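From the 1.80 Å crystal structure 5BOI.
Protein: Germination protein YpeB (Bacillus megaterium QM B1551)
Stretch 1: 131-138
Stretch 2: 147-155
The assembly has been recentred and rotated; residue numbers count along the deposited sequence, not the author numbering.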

ATOM      1  N   TYR A 131       4.884   4.251  -7.916  1.00 23.23           N
ATOM      2  CA  TYR A 131       3.911   3.167  -7.814  1.00 27.05           C
ATOM      3  C   TYR A 131       4.477   1.780  -7.431  1.00 28.58           C
ATOM      4  O   TYR A 131       3.792   1.037  -6.731  1.00 29.54           O
ATOM      5  CB  TYR A 131       3.094   3.094  -9.112  1.00 28.87           C
ATOM      6  CG  TYR A 131       1.989   4.131  -9.111  1.00 20.24           C
ATOM      7  CD1 TYR A 131       2.243   5.445  -9.482  1.00 24.00           C
ATOM      8  CD2 TYR A 131       0.700   3.794  -8.739  1.00 29.12           C
ATOM      9  CE1 TYR A 131       1.241   6.394  -9.460  1.00 25.98           C
ATOM     10  CE2 TYR A 131      -0.303   4.719  -8.722  1.00 26.19           C
ATOM     11  CZ  TYR A 131      -0.042   6.004  -9.060  1.00 25.91           C
ATOM     12  OH  TYR A 131      -1.074   6.909  -9.020  1.00 30.62           O
ATOM     13  N   PRO A 132       5.718   1.433  -7.842  1.00 28.82           N
ATOM     14  CA  PRO A 132       6.288   0.153  -7.377  1.00 31.92           C
ATOM     15  C   PRO A 132       6.463   0.046  -5.855  1.00 37.58           C
ATOM     16  O   PRO A 132       6.437  -1.057  -5.308  1.00 34.69           O
ATOM     17  CB  PRO A 132       7.658   0.116  -8.061  1.00 38.41           C
ATOM     18  CG  PRO A 132       7.485   0.956  -9.294  1.00 37.97           C
ATOM     19  CD  PRO A 132       6.567   2.059  -8.880  1.00 30.72           C
ATOM     20  N   ASP A 133       6.641   1.180  -5.190  1.00 31.28           N
ATOM     21  CA  ASP A 133       6.919   1.218  -3.755  1.00 31.42           C
ATOM     22  C   ASP A 133       5.612   1.362  -2.970  1.00 31.70           C
ATOM     23  O   ASP A 133       5.244   2.462  -2.524  1.00 27.30           O
ATOM     24  CB  ASP A 133       7.882   2.366  -3.439  1.00 31.96           C
ATOM     25  CG  ASP A 133       9.259   2.161  -4.079  1.00 39.37           C
ATOM     26  OD1 ASP A 133       9.384   1.272  -4.953  1.00 40.13           O
ATOM     27  OD2 ASP A 133      10.209   2.884  -3.724  1.00 39.75           O
ATOM     28  N   SER A 134       4.912   0.246  -2.814  1.00 30.88           N
ATOM     29  CA  SER A 134       3.523   0.297  -2.364  1.00 29.38           C
ATOM     30  C   SER A 134       3.251  -0.422  -1.039  1.00 32.44           C
ATOM     31  O   SER A 134       3.964  -1.338  -0.623  1.00 29.57           O
ATOM     32  CB  SER A 134       2.608  -0.283  -3.448  1.00 32.37           C
ATOM     33  OG  SER A 134       2.838  -1.672  -3.652  1.00 35.84           O
ATOM     34  N   VAL A 135       2.186   0.025  -0.391  1.00 27.16           N
ATOM     35  CA  VAL A 135       1.717  -0.568   0.854  1.00 25.87           C
ATOM     36  C   VAL A 135       0.248  -0.913   0.655  1.00 30.13           C
ATOM     37  O   VAL A 135      -0.524  -0.080   0.166  1.00 30.61           O
ATOM     38  CB  VAL A 135       1.889   0.373   2.019  1.00 26.44           C
ATOM     39  CG1 VAL A 135       1.303  -0.261   3.295  1.00 29.46           C
ATOM     40  CG2 VAL A 135       3.366   0.719   2.223  1.00 29.75           C
ATOM     41  N   LYS A 136      -0.139  -2.135   1.023  1.00 28.11           N
ATOM     42  CA  LYS A 136      -1.501  -2.598   0.807  1.00 28.58           C
ATOM     43  C   LYS A 136      -2.174  -2.748   2.164  1.00 34.18           C
ATOM     44  O   LYS A 136      -1.546  -3.214   3.113  1.00 36.24           O
ATOM     45  CB  LYS A 136      -1.522  -3.935   0.064  1.00 38.98           C
ATOM     46  CG  LYS A 136      -1.231  -3.835  -1.425  1.00 57.31           C
ATOM     47  CD  LYS A 136      -0.730  -5.154  -1.991  1.00 68.90           C
ATOM     48  CE  LYS A 136      -0.232  -4.980  -3.418  1.00 79.60           C
ATOM     49  NZ  LYS A 136      -0.782  -3.741  -4.041  1.00 83.47           N
ATOM     50  N   MET A 137      -3.436  -2.344   2.251  1.00 26.20           N
ATOM     51  CA  MET A 137      -4.168  -2.405   3.516  1.00 29.17           C
ATOM     52  C   MET A 137      -5.563  -2.928   3.298  1.00 30.01           C
ATOM     53  O   MET A 137      -6.176  -2.637   2.271  1.00 32.52           O
ATOM     54  CB  MET A 137      -4.266  -1.037   4.162  1.00 37.85           C
ATOM     55  CG  MET A 137      -2.966  -0.335   4.357  1.00 55.38           C
ATOM     56  SD  MET A 137      -3.268   0.957   5.544  1.00 62.41           S
ATOM     57  CE  MET A 137      -3.736   0.000   6.986  1.00 50.56           C
ATOM     58  N   LYS A 138      -6.065  -3.673   4.285  1.00 29.08           N
ATOM     59  CA  LYS A 138      -7.435  -4.143   4.288  1.00 29.51           C
ATOM     60  C   LYS A 138      -8.024  -3.762   5.646  1.00 31.24           C
ATOM     61  O   LYS A 138      -7.410  -4.005   6.691  1.00 31.97           O
ATOM     62  CB  LYS A 138      -7.523  -5.652   4.054  1.00 31.96           C
ATOM     63  CG  LYS A 138      -7.003  -6.087   2.681  1.00 37.00           C
ATOM     64  CD  LYS A 138      -6.939  -7.597   2.555  1.00 44.69           C
ATOM     65  CE  LYS A 138      -6.277  -7.988   1.235  1.00 55.55           C
ATOM     66  NZ  LYS A 138      -6.079  -9.459   1.093  1.00 56.37           N
ATOM     67  N   ILE A 147      -7.270  -5.297   9.205  1.00 32.58           N
ATOM     68  CA  ILE A 147      -7.301  -6.757   9.162  1.00 33.27           C
ATOM     69  C   ILE A 147      -6.301  -7.358   8.179  1.00 36.18           C
ATOM     70  O   ILE A 147      -6.108  -8.571   8.141  1.00 40.03           O
ATOM     71  CB  ILE A 147      -8.704  -7.260   8.823  1.00 43.80           C
ATOM     72  CG1 ILE A 147      -9.160  -6.754   7.461  1.00 44.26           C
ATOM     73  CG2 ILE A 147      -9.686  -6.824   9.905  1.00 46.50           C
ATOM     74  CD1 ILE A 147     -10.656  -7.008   7.215  1.00 48.03           C
ATOM     75  N   GLY A 148      -5.674  -6.511   7.370  1.00 35.37           N
ATOM     76  CA  GLY A 148      -4.633  -6.976   6.482  1.00 29.29           C
ATOM     77  C   GLY A 148      -3.677  -5.828   6.218  1.00 32.85           C
ATOM     78  O   GLY A 148      -4.094  -4.664   6.239  1.00 29.88           O
ATOM     79  N   PHE A 149      -2.403  -6.159   6.010  1.00 36.48           N
ATOM     80  CA  PHE A 149      -1.343  -5.163   5.782  1.00 33.30           C
ATOM     81  C   PHE A 149      -0.177  -5.808   5.042  1.00 35.54           C
ATOM     82  O   PHE A 149       0.217  -6.931   5.350  1.00 38.16           O
ATOM     83  CB  PHE A 149      -0.880  -4.563   7.122  1.00 35.99           C
ATOM     84  CG  PHE A 149       0.301  -3.628   7.017  1.00 34.57           C
ATOM     85  CD1 PHE A 149       0.117  -2.284   6.715  1.00 37.39           C
ATOM     86  CD2 PHE A 149       1.593  -4.081   7.269  1.00 35.95           C
ATOM     87  CE1 PHE A 149       1.198  -1.415   6.632  1.00 35.25           C
ATOM     88  CE2 PHE A 149       2.679  -3.212   7.188  1.00 40.42           C
ATOM     89  CZ  PHE A 149       2.477  -1.879   6.874  1.00 31.37           C
ATOM     90  N   SER A 150       0.381  -5.110   4.055  1.00 31.89           N
ATOM     91  CA  SER A 150       1.587  -5.600   3.428  1.00 29.75           C
ATOM     92  C   SER A 150       2.461  -4.440   3.005  1.00 27.50           C
ATOM     93  O   SER A 150       2.050  -3.631   2.184  1.00 31.13           O
ATOM     94  CB  SER A 150       1.274  -6.458   2.216  1.00 35.00           C
ATOM     95  OG  SER A 150       2.474  -6.734   1.508  1.00 43.06           O
ATOM     96  N   ALA A 151       3.653  -4.359   3.578  1.00 30.28           N
ATOM     97  CA  ALA A 151       4.604  -3.335   3.149  1.00 37.46           C
ATOM     98  C   ALA A 151       5.779  -3.968   2.419  1.00 36.62           C
ATOM     99  O   ALA A 151       6.879  -3.406   2.391  1.00 34.13           O
ATOM    100  CB  ALA A 151       5.094  -2.524   4.340  1.00 33.90           C
ATOM    101  N   LYS A 152       5.554  -5.136   1.831  1.00 34.81           N
ATOM    102  CA  LYS A 152       6.649  -5.873   1.215  1.00 40.04           C
ATOM    103  C   LYS A 152       7.242  -5.092   0.040  1.00 37.18           C
ATOM    104  O   LYS A 152       8.462  -4.950  -0.059  1.00 39.11           O
ATOM    105  CB  LYS A 152       6.173  -7.259   0.768  1.00 46.52           C
ATOM    106  CG  LYS A 152       5.899  -8.206   1.939  1.00 55.84           C
ATOM    107  CD  LYS A 152       5.332  -9.547   1.482  1.00 55.85           C
ATOM    108  CE  LYS A 152       6.432 -10.493   1.044  1.00 53.66           C
ATOM    109  NZ  LYS A 152       5.991 -11.918   1.069  1.00 52.14           N
ATOM    110  N   ASP A 153       6.378  -4.556  -0.823  1.00 38.17           N
ATOM    111  CA  ASP A 153       6.836  -3.774  -1.971  1.00 38.01           C
ATOM    112  C   ASP A 153       7.573  -2.513  -1.522  1.00 43.53           C
ATOM    113  O   ASP A 153       8.662  -2.216  -1.999  1.00 41.85           O
ATOM    114  CB  ASP A 153       5.658  -3.397  -2.872  1.00 36.75           C
ATOM    115  CG  ASP A 153       5.072  -4.594  -3.601  1.00 57.09           C
ATOM    116  OD1 ASP A 153       5.831  -5.548  -3.870  1.00 61.40           O
ATOM    117  OD2 ASP A 153       3.861  -4.580  -3.914  1.00 61.04           O
ATOM    118  N   PHE A 154       6.973  -1.789  -0.586  1.00 37.71           N
ATOM    119  CA  PHE A 154       7.531  -0.539  -0.086  1.00 35.54           C
ATOM    120  C   PHE A 154       8.890  -0.729   0.566  1.00 45.06           C
ATOM    121  O   PHE A 154       9.814   0.045   0.321  1.00 46.47           O
ATOM    122  CB  PHE A 154       6.570   0.096   0.917  1.00 32.92           C
ATOM    123  CG  PHE A 154       7.057   1.393   1.500  1.00 36.46           C
ATOM    124  CD1 PHE A 154       7.212   2.509   0.704  1.00 37.75           C
ATOM    125  CD2 PHE A 154       7.307   1.504   2.860  1.00 46.03           C
ATOM    126  CE1 PHE A 154       7.646   3.711   1.245  1.00 49.97           C
ATOM    127  CE2 PHE A 154       7.736   2.702   3.408  1.00 55.50           C
ATOM    128  CZ  PHE A 154       7.906   3.805   2.598  1.00 54.90           C
ATOM    129  N   LEU A 155       9.010  -1.746   1.407  1.00 48.01           N
ATOM    130  CA  LEU A 155      10.221  -1.918   2.210  1.00 54.69           C
ATOM    131  C   LEU A 155      11.364  -2.549   1.426  1.00 61.07           C
ATOM    132  O   LEU A 155      12.529  -2.306   1.727  1.00 67.46           O
ATOM    133  CB  LEU A 155       9.932  -2.764   3.454  1.00 47.91           C
ATOM    134  CG  LEU A 155       9.083  -2.144   4.571  1.00 50.66           C
ATOM    135  CD1 LEU A 155       8.786  -3.180   5.648  1.00 49.16           C
ATOM    136  CD2 LEU A 155       9.773  -0.938   5.178  1.00 53.05           C
TER
HETATM  137  O   HOH W   1       3.609  -4.380  -0.527  1.00 51.76           O

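Two antiparallel strands, one ending at Lys138 and the other running from Ile147 to Ser150, are zipped by backbone hydrogen bonds. Lys136 and Ser150 exchange a pair, Lys136 N to Ser150 O and Ser150 N to Lys136 O, both 2.9 Å. Lys138 N reaches Gly148 O at 2.9 Å, while Lys138 O accepts from both Gly148 N (3.1 Å) and Ile147 N (2.8 Å).

Side chains then sort by face. Lys136, Ser150 and Lys138 share one, where both lysines take chi1 m and t at chi2 and chi3, and their ends lead away. The Lys138 stem lies along Gly148, whereas Lys136 touches Ser150 at CB (4.3 Å, CB to CB), passes Asp153 with CE 4.1 Å from Asp153 OD2, and turns at chi4 to -20°, between wells. Gly148 suits the Lys138 stem: an ideal CB there would sit a tight 3.1 Å from Lys138 CD.

Met137 and Phe149 occupy the other face, both buried. With chi1 t and chi2 85°, Phe149 lays its ring beside Val135, CE1 lying 3.5 Å from Val135 CG1, and CD1 is 4.3 Å from Met137 CG. Val135, also t, splits its branches: CG2 packs 3.5 Å from Phe154 CB, joining sheet to helix.

Past Ala151, the N-cap residue, the helix closes the junction. Phe154 N makes a weak hydrogen bond to Ser134 O (3.0 Å), and water 1 bridges strand to helix, donating to Ser134 O (3.1 Å) and accepting from Asp153 N (2.8 Å).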